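Local coordinates for protein putative ABC type-2 transporter (Thermotoga maritima MSB8, PDB 3CNI) that is probably part of an ABC-2 type membrane transporter, of which this calcium-binding domain is one piece, at residues 142-145 with 146-149. Sequence-based numbering, arbitrary orientation.
With CA (calcium ion), chain B.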
# COMPACT_ATOMS: atom_id res chain seq x y z
N ASN A 142 9.17 -12.56 9.65
CA ASN A 142 7.86 -12.00 10.01
C ASN A 142 7.88 -10.50 10.28
O ASN A 142 6.97 -9.91 10.85
CB ASN A 142 7.28 -12.81 11.16
CG ASN A 142 6.84 -14.19 10.69
OD1 ASN A 142 6.04 -14.29 9.74
ND2 ASN A 142 7.36 -15.25 11.30
N HIS A 143 8.97 -9.88 9.88
CA HIS A 143 9.07 -8.47 9.96
C HIS A 143 9.28 -7.89 8.63
O HIS A 143 10.05 -8.40 7.82
CB HIS A 143 10.24 -8.05 10.86
CG HIS A 143 10.06 -8.43 12.29
ND1 HIS A 143 10.03 -9.73 12.72
CD2 HIS A 143 9.95 -7.66 13.40
CE1 HIS A 143 9.85 -9.76 14.03
NE2 HIS A 143 9.84 -8.52 14.47
N SER A 144 8.60 -6.77 8.44
CA SER A 144 8.79 -5.85 7.31
C SER A 144 10.03 -4.96 7.47
O SER A 144 10.57 -4.80 8.61
CB SER A 144 7.55 -4.93 7.21
OG SER A 144 7.53 -3.92 8.21
N PRO A 145 10.49 -4.36 6.36
CA PRO A 145 11.62 -3.46 6.47
C PRO A 145 11.35 -2.23 7.30
O PRO A 145 12.23 -1.75 7.98
CB PRO A 145 11.91 -3.06 5.01
CG PRO A 145 11.34 -4.18 4.18
CD PRO A 145 10.13 -4.64 4.95
N GLU A 146 10.12 -1.74 7.22
CA GLU A 146 9.69 -0.61 8.06
C GLU A 146 9.92 -0.95 9.52
O GLU A 146 10.46 -0.15 10.31
CB GLU A 146 8.23 -0.33 7.90
CG GLU A 146 7.76 0.21 6.51
CD GLU A 146 7.36 -0.85 5.41
OE1 GLU A 146 7.86 -2.02 5.31
OE2 GLU A 146 6.57 -0.42 4.58
N ALA A 147 9.43 -2.13 9.89
CA ALA A 147 9.51 -2.60 11.31
C ALA A 147 10.95 -2.72 11.71
O ALA A 147 11.34 -2.27 12.76
CB ALA A 147 8.81 -3.96 11.49
N ILE A 148 11.75 -3.32 10.87
CA ILE A 148 13.16 -3.52 11.22
C ILE A 148 13.86 -2.18 11.33
O ILE A 148 14.66 -1.94 12.21
CB ILE A 148 13.92 -4.44 10.26
CG1 ILE A 148 13.34 -5.83 10.40
CG2 ILE A 148 15.39 -4.49 10.68
CD1 ILE A 148 13.50 -6.38 11.82
N MSE A 149 13.49 -1.29 10.44
CA MSE A 149 14.14 0.02 10.43
C MSE A 149 13.66 0.84 11.59
O MSE A 149 14.41 1.57 12.14
CB MSE A 149 13.86 0.74 9.09
CG MSE A 149 14.50 0.06 7.88
SE MSE A 149 16.48 0.26 7.99
CE MSE A 149 16.90 -1.64 7.66
CA CA B . 5.17 -1.48 2.83
O HOH W 1 6.92 -3.22 3.29
O HOH W 2 3.44 -2.91 2.12
O HOH W 3 3.45 0.04 3.47
O HOH W 4 5.69 0.56 1.83
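Ser144 is the N-cap of helix 145-152, and its OG accepts a hydrogen bond from Ala147 N at 3.1 Å, a capping bond. The chi1 of 76° sets OG between the backbone N and the carbonyl carbon of Ser144, and from there it faces the first turn. The bond is fairly straight, with an N-H...O angle of 160°. OG also lies 3.5 Å from the CB of Ala147. Two backbone bonds begin the helix: Ile148 N to Ser144 O, 2.9 Å, and Met149 N to Pro145 O, 2.8 Å. Pro145 takes the first helical position, and its ring lies alongside the Glu146 side chain, with Pro145 CD 3.5 Å from Glu146 OE1. The ring also packs on Trp82 and Leu84 of strand 76-84.

The Glu146 chain bends at chi2 (89°), which folds its carboxylate back toward the Pro145 ring and Ser144. OE2 binds the calcium ion at 2.5 Å. OE1 accepts a hydrogen bond from one of the four calcium-bound waters, so the carboxylate holds the metal both directly and through water. Ser99 of helix 89-107 is a further ligand. His143, just before the cap, meets Ile148: the two side chains cross at about a right angle, with Ile148 CD1 3.8 Å from His143 CB. The His143 ring keeps Ala147 CB at its edge, and its ND1 is hydrogen-bonded to Lys141 O. Together these contacts make a serine N-cap followed by proline, with a first-turn glutamate that serves as one ligand of the calcium site.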